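Local atomic coordinates of TAF6 (Antonospora locustae, PDB entry 4ATG), a protein that is probably a subunit of the general transcription factor TFIID, with a C-terminal HEAT-repeat domain involved in Taf6-Taf9 complex formation. Residues A[140-154]-A[175-189]. Numbering follows the deposited sequence.
Sequences WMDPNRSEDSQYGAL and EYKRTIGKKKVTNLL
Tyr176, near the C-terminal end of helix 162-179, forms an offset stack with the five-membered ring of Trp140, with centroids 4.6 Å apart and planes inclined by 23°. Its CG is anti to the backbone N (chi1 -179°), which sends the ring inward between the two segments. From the root outward, CB lies 3.9 Å from Met141 SD and also touches Trp140 CZ2; CG and CD1 sit by Trp140 NE1, which comes over one face of the tyrosine toward its rim; CE1 meets the backbone O of Trp140, and both CE1 and CZ approach Gln150 OE1. Met141 SD approaches the ring edge, a Met-aromatic contact, while on the Trp140 indole this same sulfur covers one face and Leu154 CD1 the other. At the tip, Tyr176 OH donates to Gln150 OE1 over 2.7 Å, from above the carbonyl plane, and accepts from Lys182 N. The amide of Gln150 is held at both ends, since NE2 donates to Asp142 O at 2.8 Å with the acceptor almost in the amide plane. A phenylalanine in place of Tyr176 could still stack but would probably leave Gln150 OE1 and Lys182 N without this partner and the amide held from its NE2 side alone.

Helices 147-154 and 183-189 run nearly parallel, at 17°, and Val185 fits as a knob among Trp140, Glu147, Gln150 and Leu154. Glu147 OE2 accepts from Lys184 N at 3.2 Å, at the start of helix 183-194. The Lys184 chain crosses one face of Tyr151, CD making a CH-pi contact, and NZ bridges Asp148 OD1 (2.9 Å) and Asp104 of helix 104-121. The contact thus joins helix 147-160 to helices 162-179 and 183-194 near the chain's C-terminus, the buried Tyr176 hydroxyl satisfying polar groups within largely apolar aromatic packing.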
loop_
_atom_site.group_PDB
_atom_site.type_symbol
_atom_site.label_atom_id
_atom_site.label_comp_id
_atom_site.label_asym_id
_atom_site.label_seq_id
_atom_site.Cartn_x
_atom_site.Cartn_y
_atom_site.Cartn_z
ATOM N N TRP A 140 9.124 8.305 -8.917
ATOM C CA TRP A 140 9.997 7.689 -9.928
ATOM C C TRP A 140 10.887 8.748 -10.609
ATOM O O TRP A 140 12.109 8.564 -10.713
ATOM C CB TRP A 140 9.146 6.918 -10.962
ATOM C CG TRP A 140 9.928 6.389 -12.135
ATOM C CD1 TRP A 140 11.192 5.867 -12.112
ATOM C CD2 TRP A 140 9.499 6.347 -13.504
ATOM N NE1 TRP A 140 11.578 5.508 -13.383
ATOM C CE2 TRP A 140 10.565 5.806 -14.261
ATOM C CE3 TRP A 140 8.317 6.730 -14.174
ATOM C CZ2 TRP A 140 10.489 5.634 -15.651
ATOM C CZ3 TRP A 140 8.251 6.573 -15.555
ATOM C CH2 TRP A 140 9.320 6.016 -16.275
ATOM N N MET A 141 10.279 9.873 -11.022
ATOM C CA MET A 141 10.960 10.943 -11.745
ATOM C C MET A 141 11.675 12.006 -10.895
ATOM O O MET A 141 12.216 12.951 -11.456
ATOM C CB MET A 141 10.013 11.580 -12.773
ATOM C CG MET A 141 9.519 10.615 -13.854
ATOM S SD MET A 141 10.827 9.770 -14.781
ATOM C CE MET A 141 11.540 11.166 -15.698
ATOM N N ASP A 142 11.709 11.845 -9.569
ATOM C CA ASP A 142 12.350 12.807 -8.668
ATOM C C ASP A 142 13.836 12.485 -8.485
ATOM O O ASP A 142 14.143 11.486 -7.828
ATOM C CB ASP A 142 11.620 12.841 -7.311
ATOM C CG ASP A 142 12.120 13.880 -6.316
ATOM O OD1 ASP A 142 13.191 14.485 -6.573
ATOM O OD2 ASP A 142 11.439 14.087 -5.279
ATOM N N PRO A 143 14.776 13.356 -8.964
ATOM C CA PRO A 143 16.215 13.052 -8.795
ATOM C C PRO A 143 16.713 13.005 -7.350
ATOM O O PRO A 143 17.766 12.423 -7.108
ATOM C CB PRO A 143 16.922 14.136 -9.617
ATOM C CG PRO A 143 15.864 14.736 -10.495
ATOM C CD PRO A 143 14.582 14.604 -9.729
ATOM N N ASN A 144 15.935 13.564 -6.397
ATOM C CA ASN A 144 16.245 13.602 -4.963
ATOM C C ASN A 144 15.816 12.337 -4.227
ATOM O O ASN A 144 16.290 12.079 -3.115
ATOM C CB ASN A 144 15.628 14.844 -4.310
ATOM C CG ASN A 144 15.994 16.140 -5.005
ATOM O OD1 ASN A 144 17.155 16.398 -5.320
ATOM N ND2 ASN A 144 14.999 16.964 -5.294
ATOM N N ARG A 145 14.913 11.547 -4.839
ATOM C CA ARG A 145 14.441 10.297 -4.259
ATOM C C ARG A 145 15.532 9.246 -4.368
ATOM O O ARG A 145 16.334 9.298 -5.305
ATOM C CB ARG A 145 13.172 9.806 -4.981
ATOM C CG ARG A 145 11.905 10.481 -4.501
ATOM C CD ARG A 145 11.525 9.957 -3.142
ATOM N NE ARG A 145 10.414 10.697 -2.563
ATOM C CZ ARG A 145 9.756 10.306 -1.482
ATOM N NH1 ARG A 145 10.102 9.187 -0.854
ATOM N NH2 ARG A 145 8.751 11.027 -1.016
ATOM N N SER A 146 15.557 8.296 -3.415
ATOM C CA SER A 146 16.536 7.207 -3.400
ATOM C C SER A 146 16.226 6.180 -4.486
ATOM O O SER A 146 15.101 6.143 -5.011
ATOM C CB SER A 146 16.553 6.511 -2.038
ATOM O OG SER A 146 15.449 5.629 -1.868
ATOM N N GLU A 147 17.223 5.329 -4.801
ATOM C CA GLU A 147 17.090 4.246 -5.772
ATOM C C GLU A 147 15.933 3.305 -5.401
ATOM O O GLU A 147 15.158 2.918 -6.276
ATOM C CB GLU A 147 18.403 3.458 -5.831
ATOM C CG GLU A 147 18.400 2.317 -6.835
ATOM C CD GLU A 147 19.761 1.693 -7.035
ATOM O OE1 GLU A 147 20.341 1.189 -6.045
ATOM O OE2 GLU A 147 20.241 1.689 -8.191
ATOM N N ASP A 148 15.831 2.926 -4.109
ATOM C CA ASP A 148 14.797 2.006 -3.632
ATOM C C ASP A 148 13.399 2.616 -3.719
ATOM O O ASP A 148 12.451 1.904 -4.073
ATOM C CB ASP A 148 15.120 1.515 -2.207
ATOM C CG ASP A 148 16.281 0.535 -2.111
ATOM O OD1 ASP A 148 16.797 0.104 -3.179
ATOM O OD2 ASP A 148 16.649 0.164 -0.976
ATOM N N SER A 149 13.278 3.942 -3.450
ATOM C CA SER A 149 11.989 4.647 -3.549
ATOM C C SER A 149 11.508 4.691 -4.999
ATOM O O SER A 149 10.350 4.383 -5.271
ATOM C CB SER A 149 12.097 6.066 -2.995
ATOM O OG SER A 149 12.145 6.037 -1.580
ATOM N N GLN A 150 12.406 5.066 -5.933
ATOM C CA GLN A 150 12.098 5.147 -7.359
ATOM C C GLN A 150 11.749 3.771 -7.916
ATOM O O GLN A 150 10.877 3.670 -8.777
ATOM C CB GLN A 150 13.296 5.720 -8.130
ATOM C CG GLN A 150 13.583 7.199 -7.813
ATOM C CD GLN A 150 14.882 7.637 -8.442
ATOM O OE1 GLN A 150 15.669 6.826 -8.939
ATOM N NE2 GLN A 150 15.141 8.935 -8.433
ATOM N N TYR A 151 12.425 2.719 -7.417
ATOM C CA TYR A 151 12.185 1.327 -7.819
ATOM C C TYR A 151 10.779 0.901 -7.395
ATOM O O TYR A 151 10.071 0.269 -8.177
ATOM C CB TYR A 151 13.237 0.392 -7.204
ATOM C CG TYR A 151 12.980 -1.069 -7.469
ATOM C CD1 TYR A 151 13.352 -1.655 -8.676
ATOM C CD2 TYR A 151 12.370 -1.875 -6.512
ATOM C CE1 TYR A 151 13.107 -3.003 -8.932
ATOM C CE2 TYR A 151 12.100 -3.219 -6.767
ATOM C CZ TYR A 151 12.483 -3.779 -7.974
ATOM O OH TYR A 151 12.270 -5.110 -8.223
ATOM N N GLY A 152 10.412 1.191 -6.147
ATOM C CA GLY A 152 9.073 0.849 -5.660
ATOM C C GLY A 152 8.025 1.540 -6.515
ATOM O O GLY A 152 7.082 0.899 -6.993
ATOM N N ALA A 153 8.206 2.851 -6.747
ATOM C CA ALA A 153 7.278 3.664 -7.552
ATOM C C ALA A 153 7.126 3.099 -8.966
ATOM O O ALA A 153 5.999 2.902 -9.410
ATOM C CB ALA A 153 7.742 5.104 -7.604
ATOM N N LEU A 154 8.248 2.778 -9.644
ATOM C CA LEU A 154 8.204 2.193 -10.987
ATOM C C LEU A 154 7.570 0.794 -10.988
ATOM O O LEU A 154 6.764 0.500 -11.873
ATOM C CB LEU A 154 9.611 2.129 -11.621
ATOM C CG LEU A 154 9.642 1.601 -13.077
ATOM C CD1 LEU A 154 8.722 2.421 -14.013
ATOM C CD2 LEU A 154 11.057 1.552 -13.609
ATOM N N GLU A 175 13.875 10.074 -20.443
ATOM C CA GLU A 175 14.247 11.143 -19.510
ATOM C C GLU A 175 14.820 10.540 -18.221
ATOM O O GLU A 175 15.834 11.027 -17.729
ATOM C CB GLU A 175 13.068 12.085 -19.210
ATOM C CG GLU A 175 13.422 13.234 -18.267
ATOM C CD GLU A 175 12.326 14.195 -17.849
ATOM O OE1 GLU A 175 11.155 13.996 -18.245
ATOM O OE2 GLU A 175 12.642 15.143 -17.092
ATOM N N TYR A 176 14.203 9.468 -17.702
ATOM C CA TYR A 176 14.714 8.821 -16.497
ATOM C C TYR A 176 16.160 8.343 -16.712
ATOM O O TYR A 176 17.048 8.650 -15.910
ATOM C CB TYR A 176 13.825 7.631 -16.039
ATOM C CG TYR A 176 14.412 7.042 -14.779
ATOM C CD1 TYR A 176 14.164 7.624 -13.538
ATOM C CD2 TYR A 176 15.374 6.032 -14.843
ATOM C CE1 TYR A 176 14.798 7.170 -12.389
ATOM C CE2 TYR A 176 16.050 5.605 -13.706
ATOM C CZ TYR A 176 15.781 6.199 -12.486
ATOM O OH TYR A 176 16.432 5.775 -11.356
ATOM N N LYS A 177 16.374 7.591 -17.798
ATOM C CA LYS A 177 17.668 7.024 -18.142
ATOM C C LYS A 177 18.737 8.084 -18.311
ATOM O O LYS A 177 19.846 7.896 -17.822
ATOM C CB LYS A 177 17.569 6.139 -19.388
ATOM C CG LYS A 177 16.782 4.842 -19.156
ATOM C CD LYS A 177 16.938 3.939 -20.371
ATOM C CE LYS A 177 15.757 3.047 -20.608
ATOM N NZ LYS A 177 15.753 2.523 -21.999
ATOM N N ARG A 178 18.387 9.213 -18.952
ATOM C CA ARG A 178 19.303 10.322 -19.226
ATOM C C ARG A 178 19.671 11.141 -17.990
ATOM O O ARG A 178 20.838 11.521 -17.834
ATOM C CB ARG A 178 18.698 11.237 -20.310
ATOM C CG ARG A 178 19.618 12.372 -20.771
ATOM C CD ARG A 178 18.975 13.255 -21.824
ATOM N NE ARG A 178 17.721 13.875 -21.381
ATOM C CZ ARG A 178 17.636 14.976 -20.640
ATOM N NH1 ARG A 178 18.734 15.575 -20.196
ATOM N NH2 ARG A 178 16.453 15.472 -20.315
ATOM N N THR A 179 18.678 11.442 -17.136
ATOM C CA THR A 179 18.856 12.344 -15.996
ATOM C C THR A 179 19.081 11.722 -14.615
ATOM O O THR A 179 19.638 12.388 -13.734
ATOM C CB THR A 179 17.725 13.367 -15.972
ATOM O OG1 THR A 179 16.515 12.710 -15.621
ATOM C CG2 THR A 179 17.537 14.056 -17.305
ATOM N N ILE A 180 18.593 10.494 -14.391
ATOM C CA ILE A 180 18.739 9.862 -13.078
ATOM C C ILE A 180 19.556 8.587 -13.241
ATOM O O ILE A 180 20.670 8.511 -12.721
ATOM C CB ILE A 180 17.371 9.694 -12.342
ATOM C CG1 ILE A 180 16.649 11.062 -12.195
ATOM C CG2 ILE A 180 17.565 9.040 -10.975
ATOM C CD1 ILE A 180 15.086 10.999 -11.892
ATOM N N GLY A 181 19.012 7.632 -13.992
ATOM C CA GLY A 181 19.686 6.393 -14.369
ATOM C C GLY A 181 20.212 5.504 -13.262
ATOM O O GLY A 181 21.312 4.967 -13.393
ATOM N N LYS A 182 19.448 5.321 -12.175
ATOM C CA LYS A 182 19.872 4.405 -11.106
ATOM C C LYS A 182 19.710 2.986 -11.648
ATOM O O LYS A 182 18.655 2.653 -12.193
ATOM C CB LYS A 182 19.104 4.640 -9.793
ATOM C CG LYS A 182 19.485 5.943 -9.065
ATOM C CD LYS A 182 20.890 5.897 -8.443
ATOM C CE LYS A 182 21.315 7.238 -7.906
ATOM N NZ LYS A 182 22.769 7.274 -7.595
ATOM N N LYS A 183 20.806 2.202 -11.616
ATOM C CA LYS A 183 20.912 0.854 -12.190
ATOM C C LYS A 183 19.774 -0.110 -11.862
ATOM O O LYS A 183 19.263 -0.776 -12.765
ATOM C CB LYS A 183 22.286 0.222 -11.893
ATOM C CG LYS A 183 23.487 0.988 -12.474
ATOM C CD LYS A 183 23.690 0.757 -13.976
ATOM C CE LYS A 183 24.761 1.658 -14.540
ATOM N NZ LYS A 183 24.849 1.551 -16.020
ATOM N N LYS A 184 19.354 -0.169 -10.590
ATOM C CA LYS A 184 18.267 -1.056 -10.168
ATOM C C LYS A 184 16.943 -0.636 -10.826
ATOM O O LYS A 184 16.101 -1.491 -11.122
ATOM C CB LYS A 184 18.140 -1.041 -8.641
ATOM C CG LYS A 184 17.311 -2.168 -8.055
ATOM C CD LYS A 184 16.774 -1.750 -6.700
ATOM C CE LYS A 184 16.688 -2.919 -5.773
ATOM N NZ LYS A 184 16.374 -2.487 -4.393
ATOM N N VAL A 185 16.771 0.685 -11.048
ATOM C CA VAL A 185 15.565 1.245 -11.673
ATOM C C VAL A 185 15.627 0.996 -13.189
ATOM O O VAL A 185 14.660 0.505 -13.755
ATOM C CB VAL A 185 15.341 2.743 -11.310
ATOM C CG1 VAL A 185 14.063 3.293 -11.949
ATOM C CG2 VAL A 185 15.302 2.939 -9.794
ATOM N N THR A 186 16.758 1.316 -13.835
ATOM C CA THR A 186 16.919 1.086 -15.284
ATOM C C THR A 186 16.800 -0.390 -15.632
ATOM O O THR A 186 16.264 -0.707 -16.690
ATOM C CB THR A 186 18.188 1.732 -15.850
ATOM O OG1 THR A 186 19.326 1.040 -15.342
ATOM C CG2 THR A 186 18.275 3.205 -15.539
ATOM N N ASN A 187 17.273 -1.299 -14.740
ATOM C CA ASN A 187 17.135 -2.753 -14.956
ATOM C C ASN A 187 15.665 -3.143 -14.999
ATOM O O ASN A 187 15.257 -3.907 -15.871
ATOM C CB ASN A 187 17.864 -3.569 -13.880
ATOM C CG ASN A 187 19.357 -3.697 -14.097
ATOM O OD1 ASN A 187 19.887 -3.458 -15.190
ATOM N ND2 ASN A 187 20.071 -4.102 -13.057
ATOM N N LEU A 188 14.861 -2.592 -14.080
ATOM C CA LEU A 188 13.420 -2.855 -14.042
ATOM C C LEU A 188 12.762 -2.266 -15.297
ATOM O O LEU A 188 11.962 -2.927 -15.948
ATOM C CB LEU A 188 12.785 -2.214 -12.774
ATOM C CG LEU A 188 11.246 -2.289 -12.662
ATOM C CD1 LEU A 188 10.729 -3.756 -12.678
ATOM C CD2 LEU A 188 10.754 -1.566 -11.403
ATOM N N LEU A 189 13.110 -1.026 -15.621
ATOM C CA LEU A 189 12.598 -0.288 -16.765
ATOM C C LEU A 189 12.817 -1.074 -18.055
ATOM O O LEU A 189 11.857 -1.267 -18.801
ATOM C CB LEU A 189 13.272 1.096 -16.802
ATOM C CG LEU A 189 12.774 2.135 -17.818
ATOM C CD1 LEU A 189 11.269 2.349 -17.698
ATOM C CD2 LEU A 189 13.473 3.485 -17.585
#